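Fructose-2,6-bisphosphatase TIGAR B (Danio rerio, PDB 3E9D) probably hydrolyses fructose 2,6-bisphosphate, and fructose 1,6-bisphosphate as well, through a phosphohistidine intermediate, thereby holding back glycolysis. Local coordinates at residues H11-T14 against Q15-D19; S32-G35 against H36-A40. One frame throughout, in Å; residues are numbered along the deposited sequence.

Contact 1 (H11-T14 against Q15-D19). With PO4 (phosphate ion), chain C.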
loop_
_atom_site.group_PDB
_atom_site.type_symbol
_atom_site.label_atom_id
_atom_site.label_comp_id
_atom_site.label_asym_id
_atom_site.label_seq_id
_atom_site.Cartn_x
_atom_site.Cartn_y
_atom_site.Cartn_z
ATOM N N HIS A 11 -5.580 0.454 6.127
ATOM C CA HIS A 11 -6.908 0.185 6.703
ATOM C C HIS A 11 -7.361 1.335 7.631
ATOM O O HIS A 11 -6.533 2.097 8.171
ATOM C CB HIS A 11 -6.879 -1.140 7.502
ATOM C CG HIS A 11 -6.103 -1.028 8.773
ATOM N ND1 HIS A 11 -6.657 -0.530 9.932
ATOM C CD2 HIS A 11 -4.799 -1.266 9.048
ATOM C CE1 HIS A 11 -5.734 -0.480 10.876
ATOM N NE2 HIS A 11 -4.595 -0.915 10.366
ATOM N N GLY A 12 -8.668 1.409 7.874
ATOM C CA GLY A 12 -9.230 2.412 8.789
ATOM C C GLY A 12 -8.919 2.106 10.244
ATOM O O GLY A 12 -8.584 0.976 10.579
ATOM N N GLU A 13 -9.058 3.108 11.105
ATOM C CA GLU A 13 -8.787 2.979 12.543
ATOM C C GLU A 13 -9.487 1.816 13.267
ATOM O O GLU A 13 -10.680 1.566 13.044
ATOM C CB GLU A 13 -9.155 4.286 13.239
ATOM C CG GLU A 13 -8.545 4.426 14.603
ATOM C CD GLU A 13 -8.896 5.750 15.238
ATOM O OE1 GLU A 13 -8.261 6.780 14.914
ATOM O OE2 GLU A 13 -9.812 5.755 16.063
ATOM N N THR A 14 -8.722 1.102 14.104
ATOM C CA THR A 14 -9.268 0.117 15.051
ATOM C C THR A 14 -9.146 0.697 16.455
ATOM O O THR A 14 -8.467 1.719 16.665
ATOM C CB THR A 14 -8.485 -1.214 15.015
ATOM O OG1 THR A 14 -7.131 -0.963 15.413
ATOM C CG2 THR A 14 -8.501 -1.828 13.611
ATOM N N GLN A 15 -9.771 0.039 17.430
ATOM C CA GLN A 15 -9.610 0.477 18.821
ATOM C C GLN A 15 -8.151 0.344 19.264
ATOM O O GLN A 15 -7.671 1.175 20.039
ATOM C CB GLN A 15 -10.561 -0.248 19.792
ATOM C CG GLN A 15 -10.594 0.400 21.206
ATOM C CD GLN A 15 -11.119 1.845 21.195
ATOM O OE1 GLN A 15 -12.075 2.163 20.489
ATOM N NE2 GLN A 15 -10.495 2.718 21.982
ATOM N N TYR A 16 -7.444 -0.670 18.749
ATOM C CA TYR A 16 -6.008 -0.826 19.042
ATOM C C TYR A 16 -5.199 0.385 18.571
ATOM O O TYR A 16 -4.345 0.878 19.319
ATOM C CB TYR A 16 -5.437 -2.127 18.441
ATOM C CG TYR A 16 -5.545 -3.345 19.345
ATOM C CD1 TYR A 16 -6.692 -3.585 20.101
ATOM C CD2 TYR A 16 -4.508 -4.272 19.422
ATOM C CE1 TYR A 16 -6.795 -4.712 20.926
ATOM C CE2 TYR A 16 -4.597 -5.403 20.246
ATOM C CZ TYR A 16 -5.740 -5.615 20.989
ATOM O OH TYR A 16 -5.836 -6.733 21.791
ATOM N N ASN A 17 -5.473 0.856 17.348
ATOM C CA ASN A 17 -4.841 2.069 16.818
ATOM C C ASN A 17 -5.087 3.250 17.757
ATOM O O ASN A 17 -4.150 3.957 18.139
ATOM C CB ASN A 17 -5.368 2.425 15.422
ATOM C CG ASN A 17 -4.929 1.449 14.335
ATOM O OD1 ASN A 17 -5.629 1.287 13.338
ATOM N ND2 ASN A 17 -3.787 0.784 14.525
ATOM N N ARG A 18 -6.349 3.448 18.136
ATOM C CA ARG A 18 -6.718 4.539 19.019
ATOM C C ARG A 18 -5.975 4.467 20.372
ATOM O O ARG A 18 -5.516 5.482 20.883
ATOM C CB ARG A 18 -8.239 4.562 19.230
ATOM C CG ARG A 18 -8.731 5.500 20.346
ATOM C CD ARG A 18 -8.623 6.968 19.966
ATOM N NE ARG A 18 -9.334 7.263 18.716
ATOM C CZ ARG A 18 -10.643 7.530 18.623
ATOM N NH1 ARG A 18 -11.423 7.535 19.717
ATOM N NH2 ARG A 18 -11.178 7.777 17.430
ATOM N N ASP A 19 -5.864 3.267 20.939
ATOM C CA ASP A 19 -5.230 3.107 22.251
ATOM C C ASP A 19 -3.715 2.978 22.151
ATOM O O ASP A 19 -3.043 2.785 23.154
ATOM C CB ASP A 19 -5.827 1.909 22.988
ATOM C CG ASP A 19 -7.317 2.065 23.240
ATOM O OD1 ASP A 19 -7.798 3.216 23.310
ATOM O OD2 ASP A 19 -8.014 1.034 23.354
HETATM P P PO4 C . -1.746 -1.552 11.329
HETATM O O1 PO4 C . -2.327 -2.908 11.020
HETATM O O2 PO4 C . -1.663 -0.663 10.110
HETATM O O3 PO4 C . -2.602 -0.830 12.344
HETATM O O4 PO4 C . -0.371 -1.710 11.942
HETATM O O HOH W 1 -9.051 9.231 15.513
#
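T14 and N17 close a capping box in which each side chain serves the other's backbone. N17 N gives a nearly straight bond to T14 OG1 (3.1 Å). T14 N returns one to N17 OD1 at 3.2 Å, reaching the amide oxygen from above its carbonyl plane. With chi1 at 62°, T14 OG1 sits between its own N and C, facing the first turn of helix 15-18; Q23 NE2 is its further donor. R18 N, the next amide, is satisfied by T14 O.

N17 OD1 also accepts from N217 ND2 and lies 3.0 Å from H11 CE1, at the imidazole edge, amide and ring being nearly coplanar. The other end of the same amide, N17 ND2, donates to phosphate O3 (3.0 Å), while H11 ND1 makes a very short hydrogen bond to G12 O (2.5 Å), which would help fix the ring's rotation. Toward solvent, E13 OE2 forms a salt bridge with R18 NH2 (2.8 Å), carboxylate and guanidinium almost perpendicular, and a water joins E13 OE1 to R18 NH2. R10, R61, H183 and G184 complete the phosphate's shell, the pocket of a histidine phosphatase in which H11 becomes the phosphohistidine.

Contact 2 (S32-G35 against H36-A40)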
loop_
_atom_site.group_PDB
_atom_site.type_symbol
_atom_site.label_atom_id
_atom_site.label_comp_id
_atom_site.label_asym_id
_atom_site.label_seq_id
_atom_site.Cartn_x
_atom_site.Cartn_y
_atom_site.Cartn_z
ATOM N N SER A 32 -13.100 0.199 14.149
ATOM C CA SER A 32 -13.911 0.912 15.122
ATOM C C SER A 32 -14.929 1.756 14.354
ATOM O O SER A 32 -14.906 1.808 13.110
ATOM C CB SER A 32 -13.027 1.819 15.964
ATOM O OG SER A 32 -12.530 2.880 15.171
ATOM N N ASP A 33 -15.824 2.408 15.085
ATOM C CA ASP A 33 -16.750 3.360 14.457
ATOM C C ASP A 33 -16.010 4.422 13.653
ATOM O O ASP A 33 -16.408 4.753 12.525
ATOM C CB ASP A 33 -17.662 4.050 15.467
ATOM C CG ASP A 33 -18.767 4.861 14.767
ATOM O OD1 ASP A 33 -19.525 4.244 13.978
ATOM O OD2 ASP A 33 -18.855 6.098 14.953
ATOM N N THR A 34 -14.927 4.947 14.223
ATOM C CA THR A 34 -14.080 5.905 13.507
ATOM C C THR A 34 -13.550 5.317 12.184
ATOM O O THR A 34 -13.592 5.983 11.147
ATOM C CB THR A 34 -12.912 6.345 14.389
ATOM O OG1 THR A 34 -13.434 6.893 15.599
ATOM C CG2 THR A 34 -12.046 7.388 13.701
ATOM N N GLY A 35 -13.079 4.070 12.232
ATOM C CA GLY A 35 -12.535 3.387 11.054
ATOM C C GLY A 35 -13.540 3.247 9.926
ATOM O O GLY A 35 -13.192 3.409 8.763
ATOM N N HIS A 36 -14.780 2.907 10.282
ATOM C CA HIS A 36 -15.875 2.820 9.330
ATOM C C HIS A 36 -16.073 4.154 8.633
ATOM O O HIS A 36 -16.276 4.198 7.424
ATOM C CB HIS A 36 -17.171 2.415 10.041
ATOM C CG HIS A 36 -17.302 0.941 10.234
ATOM N ND1 HIS A 36 -17.824 0.111 9.264
ATOM C CD2 HIS A 36 -16.941 0.140 11.265
ATOM C CE1 HIS A 36 -17.812 -1.136 9.700
ATOM N NE2 HIS A 36 -17.282 -1.146 10.914
ATOM N N GLN A 37 -16.005 5.236 9.404
ATOM C CA GLN A 37 -16.132 6.585 8.844
ATOM C C GLN A 37 -14.977 6.944 7.932
ATOM O O GLN A 37 -15.179 7.546 6.872
ATOM C CB GLN A 37 -16.182 7.627 9.965
ATOM C CG GLN A 37 -17.487 7.719 10.644
ATOM C CD GLN A 37 -17.417 8.612 11.851
ATOM O OE1 GLN A 37 -17.545 9.821 11.733
ATOM N NE2 GLN A 37 -17.205 8.020 13.025
ATOM N N GLN A 38 -13.762 6.612 8.356
ATOM C CA GLN A 38 -12.599 6.965 7.541
ATOM C C GLN A 38 -12.624 6.190 6.224
ATOM O O GLN A 38 -12.310 6.750 5.177
ATOM C CB GLN A 38 -11.290 6.707 8.278
ATOM C CG GLN A 38 -11.106 7.513 9.561
ATOM C CD GLN A 38 -9.875 7.034 10.318
ATOM O OE1 GLN A 38 -9.512 5.858 10.254
ATOM N NE2 GLN A 38 -9.226 7.940 11.020
ATOM N N ALA A 39 -13.027 4.916 6.290
ATOM C CA ALA A 39 -13.101 4.039 5.106
ATOM C C ALA A 39 -14.131 4.548 4.116
ATOM O O ALA A 39 -13.896 4.535 2.909
ATOM C CB ALA A 39 -13.414 2.586 5.506
ATOM N N ALA A 40 -15.281 4.992 4.627
ATOM C CA ALA A 40 -16.338 5.553 3.780
ATOM C C ALA A 40 -15.888 6.845 3.082
ATOM O O ALA A 40 -16.181 7.061 1.887
ATOM C CB ALA A 40 -17.615 5.781 4.602
HETATM O O HOH W 2 -15.635 8.681 15.629
#
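H36 and G35, neighbours in the first turns of helix 33-45, illustrate how a helix start is built mostly from its own backbone. H36 N donates to S32 O (3.0 Å), the carbonyl of the N-cap residue. The imidazole follows its amide back: with chi1 at -84°, CG stays beside the backbone N, and H36 CD2 comes edge-on to within 3.2 Å of S32 O. The H36 side chain also touches L31, and Q64 and I68 of helix 60-71.

G35 meets the next turn through its carbonyl, which accepts from A39 N at 2.9 Å and also has A39 CB 3.4 Å away. On the side of the helix toward the 11-14 loop, T34 O takes the amide of Q38 in its carbonyl plane, and T34 CG2 lies 3.9 Å from Q38 NE2. Q38 is extended beyond CG, its aliphatic part running past T34 O, and this carries OE1 to the backbone N of E13, with which it hydrogen-bonds. Shortened to an alanine, the side chain would probably leave E13 N without this acceptor and take away the amide that lies beside the T34 methyl.

Q37 lies along the more exposed flank. Its N binds D33 O, and its NE2 adds a weak bond to the same oxygen, 3.4 Å long; carboxylate oxygen D33 OD2 is 3.2 Å from that NE2. A water bonded to T34 OG1 is linked weakly to Q37 NE2.

The chemistry is therefore graded: main-chain bonds hold the turn, whereas side-chain polar groups either settle for weak and water-mediated links near solvent or, as with S32 OG and Q38 OE1, reach across to E13.

In the fold
Both contacts are local helix starts in the histidine phosphatase domain, one following the other in the chain, with centres about 10 Å apart. Both are partly buried, yet their chemistry differs with their place. Contact 1 has its inner end in the catalytic pocket and uses reciprocal side-chain caps and an ion pair, with a phosphate bound at that inner end; contact 2, on helix 33-45, relies on repeated main-chain bonds, with an exposed flank of weaker polar links. They are joined directly: besides the Q38 bond to E13, the backbone E13 O meets S32 N, which probably helps to position the loop that carries H11. R18 and E13 also pack against T34.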